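Local coordinates for FACT-Spt16 (Cicer arietinum, PDB 5CE6), which probably serves as a histone chaperone subunit of the FACT complex, its aminopeptidase-like N-terminal region being linked to binding of histones H3-H4, at residues V331-Q336 / L427-T432; C370-A375 / V406-Q411. One frame throughout, in Å; residues are numbered along the deposited sequence.

Contact 1. Residues V331-Q336 / L427-T432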
# COMPACT_ATOMS: atom_id res chain seq x y z
N VAL A 331 8.67 -24.93 -1.69
CA VAL A 331 7.39 -24.96 -0.99
C VAL A 331 6.76 -23.57 -0.93
O VAL A 331 5.55 -23.40 -1.17
CB VAL A 331 7.52 -25.57 0.41
CG1 VAL A 331 6.20 -25.50 1.15
CG2 VAL A 331 8.01 -27.02 0.31
N LEU A 332 7.58 -22.57 -0.62
CA LEU A 332 7.09 -21.18 -0.59
C LEU A 332 6.52 -20.76 -1.93
O LEU A 332 5.47 -20.12 -2.00
CB LEU A 332 8.20 -20.22 -0.16
CG LEU A 332 7.71 -18.77 -0.08
CD1 LEU A 332 6.68 -18.66 1.04
CD2 LEU A 332 8.89 -17.83 0.20
N LEU A 333 7.23 -21.08 -3.01
CA LEU A 333 6.76 -20.75 -4.35
C LEU A 333 5.40 -21.40 -4.65
O LEU A 333 4.49 -20.74 -5.18
CB LEU A 333 7.81 -21.13 -5.40
CG LEU A 333 7.41 -20.97 -6.87
CD1 LEU A 333 6.99 -19.53 -7.17
CD2 LEU A 333 8.57 -21.37 -7.75
N LYS A 334 5.26 -22.67 -4.32
CA LYS A 334 4.02 -23.40 -4.58
C LYS A 334 2.89 -22.81 -3.73
O LYS A 334 1.75 -22.68 -4.19
CB LYS A 334 4.23 -24.89 -4.29
CG LYS A 334 3.05 -25.80 -4.58
CD LYS A 334 3.46 -27.25 -4.32
CE LYS A 334 2.29 -28.21 -4.46
NZ LYS A 334 2.75 -29.62 -4.28
N ALA A 335 3.22 -22.42 -2.51
CA ALA A 335 2.24 -21.81 -1.62
C ALA A 335 1.80 -20.43 -2.13
O ALA A 335 0.61 -20.10 -2.09
CB ALA A 335 2.77 -21.71 -0.20
N GLN A 336 2.77 -19.63 -2.58
CA GLN A 336 2.44 -18.31 -3.11
C GLN A 336 1.56 -18.43 -4.35
O GLN A 336 0.61 -17.66 -4.52
CB GLN A 336 3.70 -17.52 -3.45
CG GLN A 336 3.42 -16.00 -3.67
CD GLN A 336 4.13 -15.42 -4.88
OE1 GLN A 336 4.65 -16.15 -5.72
NE2 GLN A 336 4.15 -14.09 -4.98
N LEU A 427 12.67 -16.49 3.95
CA LEU A 427 12.45 -16.44 2.50
C LEU A 427 11.21 -15.60 2.24
O LEU A 427 10.29 -15.61 3.05
CB LEU A 427 12.21 -17.84 1.93
CG LEU A 427 13.27 -18.90 2.20
CD1 LEU A 427 12.73 -20.28 1.81
CD2 LEU A 427 14.54 -18.62 1.47
N LEU A 428 11.17 -14.94 1.09
CA LEU A 428 10.05 -14.05 0.75
C LEU A 428 9.79 -14.00 -0.75
O LEU A 428 10.72 -13.87 -1.56
CB LEU A 428 10.35 -12.64 1.28
CG LEU A 428 9.28 -11.59 0.97
CD1 LEU A 428 8.00 -11.92 1.74
CD2 LEU A 428 9.80 -10.22 1.37
N LEU A 429 8.51 -14.10 -1.11
CA LEU A 429 8.08 -13.91 -2.49
C LEU A 429 6.91 -12.94 -2.51
O LEU A 429 5.97 -13.08 -1.73
CB LEU A 429 7.63 -15.24 -3.12
CG LEU A 429 8.74 -16.19 -3.54
CD1 LEU A 429 8.13 -17.50 -4.02
CD2 LEU A 429 9.56 -15.57 -4.66
N ALA A 430 6.97 -11.94 -3.38
CA ALA A 430 5.84 -11.03 -3.53
C ALA A 430 5.61 -10.68 -4.98
O ALA A 430 6.57 -10.48 -5.74
CB ALA A 430 6.03 -9.75 -2.71
N ASP A 431 4.34 -10.58 -5.35
CA ASP A 431 3.95 -10.05 -6.65
C ASP A 431 2.74 -9.15 -6.54
O ASP A 431 1.99 -9.23 -5.57
CB ASP A 431 3.62 -11.19 -7.61
CG ASP A 431 4.84 -11.91 -8.12
OD1 ASP A 431 5.47 -11.41 -9.07
OD2 ASP A 431 5.18 -12.96 -7.56
N THR A 432 2.52 -8.33 -7.58
CA THR A 432 1.31 -7.50 -7.65
C THR A 432 0.36 -8.14 -8.64
O THR A 432 0.75 -8.48 -9.76
CB THR A 432 1.63 -6.07 -8.09
OG1 THR A 432 2.57 -5.52 -7.18
CG2 THR A 432 0.37 -5.21 -8.07

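Contact 2. Residues C370-A375 / V406-Q411. With ACT (acetate ion), chain C.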
# COMPACT_ATOMS: atom_id res chain seq x y z
N CYS A 370 6.39 -21.55 10.49
CA CYS A 370 7.24 -20.44 10.06
C CYS A 370 6.60 -19.61 8.97
O CYS A 370 7.14 -18.58 8.59
CB CYS A 370 8.59 -20.95 9.58
SG CYS A 370 9.61 -21.68 10.90
N LEU A 371 5.46 -20.06 8.45
CA LEU A 371 4.79 -19.32 7.38
C LEU A 371 4.30 -18.00 7.95
O LEU A 371 3.82 -17.96 9.09
CB LEU A 371 3.62 -20.13 6.82
CG LEU A 371 2.97 -19.61 5.54
CD1 LEU A 371 3.91 -19.78 4.36
CD2 LEU A 371 1.65 -20.34 5.29
N THR A 372 4.45 -16.92 7.18
CA THR A 372 3.96 -15.61 7.61
C THR A 372 2.45 -15.72 7.85
O THR A 372 1.77 -16.51 7.19
CB THR A 372 4.29 -14.50 6.59
OG1 THR A 372 3.83 -14.89 5.29
CG2 THR A 372 5.79 -14.26 6.51
N LYS A 373 1.94 -14.93 8.80
CA LYS A 373 0.53 -15.02 9.18
C LYS A 373 -0.36 -14.30 8.17
O LYS A 373 -1.58 -14.45 8.20
CB LYS A 373 0.30 -14.45 10.58
CG LYS A 373 1.06 -15.18 11.68
CD LYS A 373 0.77 -16.67 11.68
CE LYS A 373 1.53 -17.37 12.81
NZ LYS A 373 1.48 -18.86 12.69
N SER A 374 0.26 -13.53 7.29
CA SER A 374 -0.45 -12.86 6.21
C SER A 374 0.18 -13.26 4.89
O SER A 374 1.38 -13.57 4.83
CB SER A 374 -0.38 -11.34 6.40
OG SER A 374 -0.90 -10.65 5.27
N ALA A 375 -0.63 -13.30 3.83
CA ALA A 375 -0.11 -13.53 2.48
C ALA A 375 -0.18 -12.23 1.66
O ALA A 375 -0.04 -12.25 0.44
CB ALA A 375 -0.90 -14.64 1.77
N VAL A 406 0.51 -9.76 -3.18
CA VAL A 406 0.55 -11.10 -2.62
C VAL A 406 1.98 -11.37 -2.21
O VAL A 406 2.84 -11.63 -3.04
CB VAL A 406 0.08 -12.15 -3.64
CG1 VAL A 406 0.13 -13.55 -3.04
CG2 VAL A 406 -1.34 -11.83 -4.11
N SER A 407 2.21 -11.30 -0.90
CA SER A 407 3.55 -11.30 -0.34
C SER A 407 3.54 -12.33 0.77
O SER A 407 2.85 -12.18 1.77
CB SER A 407 3.88 -9.89 0.19
OG SER A 407 5.17 -9.83 0.82
N LEU A 408 4.29 -13.41 0.55
CA LEU A 408 4.24 -14.56 1.42
C LEU A 408 5.66 -15.01 1.75
O LEU A 408 6.54 -15.03 0.88
CB LEU A 408 3.47 -15.69 0.71
CG LEU A 408 3.21 -16.95 1.55
CD1 LEU A 408 2.19 -16.66 2.64
CD2 LEU A 408 2.75 -18.10 0.66
N GLY A 409 5.90 -15.35 3.02
CA GLY A 409 7.23 -15.74 3.41
C GLY A 409 7.33 -16.85 4.43
O GLY A 409 6.32 -17.30 4.99
N PHE A 410 8.56 -17.30 4.66
CA PHE A 410 8.86 -18.17 5.78
C PHE A 410 9.79 -17.39 6.69
O PHE A 410 10.79 -16.84 6.21
CB PHE A 410 9.58 -19.43 5.31
CG PHE A 410 8.67 -20.53 4.85
CD1 PHE A 410 7.71 -21.05 5.70
CD2 PHE A 410 8.80 -21.06 3.56
CE1 PHE A 410 6.87 -22.09 5.27
CE2 PHE A 410 7.98 -22.09 3.13
CZ PHE A 410 7.01 -22.60 3.97
N GLN A 411 9.47 -17.35 7.98
CA GLN A 411 10.28 -16.60 8.95
C GLN A 411 11.00 -17.53 9.90
O GLN A 411 10.38 -18.37 10.54
CB GLN A 411 9.41 -15.65 9.78
CG GLN A 411 8.27 -15.03 9.01
CD GLN A 411 7.45 -14.09 9.86
OE1 GLN A 411 6.33 -14.41 10.27
NE2 GLN A 411 8.00 -12.91 10.13
C ACT C . 3.91 -10.22 4.62
O ACT C . 2.80 -10.57 4.13
OXT ACT C . 4.91 -10.31 3.87
CH3 ACT C . 4.02 -9.70 6.03
O HOH W 1 3.95 -13.40 10.21

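Contact 1. Residues V331-Q336 / L427-T432
L332 and L427 slide past each other in opposite senses, the CD2 methyl of L332 lying 3.7 Å from CB of L427. L332 runs past L429 in the same manner, so that a single methyl of the helix meets two leucines projecting from one side of the strand. L429 has its CG anti to the carbonyl carbon (chi1 -76°); beyond it, CD1 settles on the helix backbone, 3.5 Å from CA of L333. There L429 slants across the L333 side chain, with CD1 of L429 3.9 Å from CB of L333. Q336 passes at about a right angle to both L429 and D431. CD of Q336 lies 3.9 Å from CB of L429, and NE2 of Q336 gives a nearly straight hydrogen bond (3.0 Å, 168°) to OD2 of D431. That bond stays in the plane of the Q336 amide and takes the anti lone pair of OD2, while amide and carboxylate planes differ by 34°. K449 bonds OE1 of Q336 and forms a salt bridge to OD2 of D431, R315 another to OD1, where T444 adds a hydroxyl; the two positive charges would be expected to favour an ionised D431. Helix 323-342 thus lies against strand 424-435 on the side carrying L427, L429 and D431, with helix 349-363 packed beside it, whereas L428 and A430 face the other way and touch strand 309-319.

Contact 2. Residues C370-A375 / V406-Q411
T372 meets G409 through a rotamer that sets OG1 between its own backbone N and carbonyl carbon (chi1 53°), while CG2 turns toward Q411. In this pose OG1 of T372 accepts a hydrogen bond from G409 N (3.1 Å, 166°) and donates its proton to S374 O at 2.8 Å, tying the bend of the loop to the strand. The T372 and Q411 side chains cross at about a right angle, CG2 of T372 lying 3.6 Å from CG of Q411. L408 carries CG anti to its backbone N (chi1 -175°), and its CD1 goes on to fill the angle between OG1 of T372 and CB of A375, 3.8 Å from the latter. F410 offers a ring edge: CD1 is 3.7 Å from the carbonyl carbon of C370, which lies in the ring plane, and CE1 borders CD1 of L371.

The backbones are joined by Q411 N to C370 O (2.7 Å) and T372 N to G409 O (2.9 Å), which bracket L371 and F410 as a non-hydrogen-bonded antiparallel pair. The loop then swings out, a water linking K373 N with OE1 of Q411, and returns where S407 N bonds A375 O at 2.8 Å, the donor standing above the carbonyl plane. An acetate, probably from the crystallisation liquor, rests beside S407 and S374. This isolated antiparallel bridge, followed by a looped-out excursion, leads into edge strand 376-378 of the sheet in the M24 metallopeptidase-like, or pita-bread, fold.

Overall arrangement
Contacts 1 and 2 illustrate how one antiparallel sheet is secured in two ways. Contact 1 is buried and joins a helix to strand 424-435 through side chains, with no hydrogen bond from backbone to backbone, its leucine packing giving way to a charged cluster. Contact 2, only partly buried, attaches an irregular loop to strand 403-414 chiefly through backbone bonds, with water and acetate at its borders. The two strands are neighbours: L408 N pairs with L429 O and V406 N with D431 O, and the contact centres lie about 8 Å apart. Helix 323-342 spans both, since L332 also touches F410 and A335 touches L408. Along the chain, contact 2 is nested within the loop that contact 1 closes.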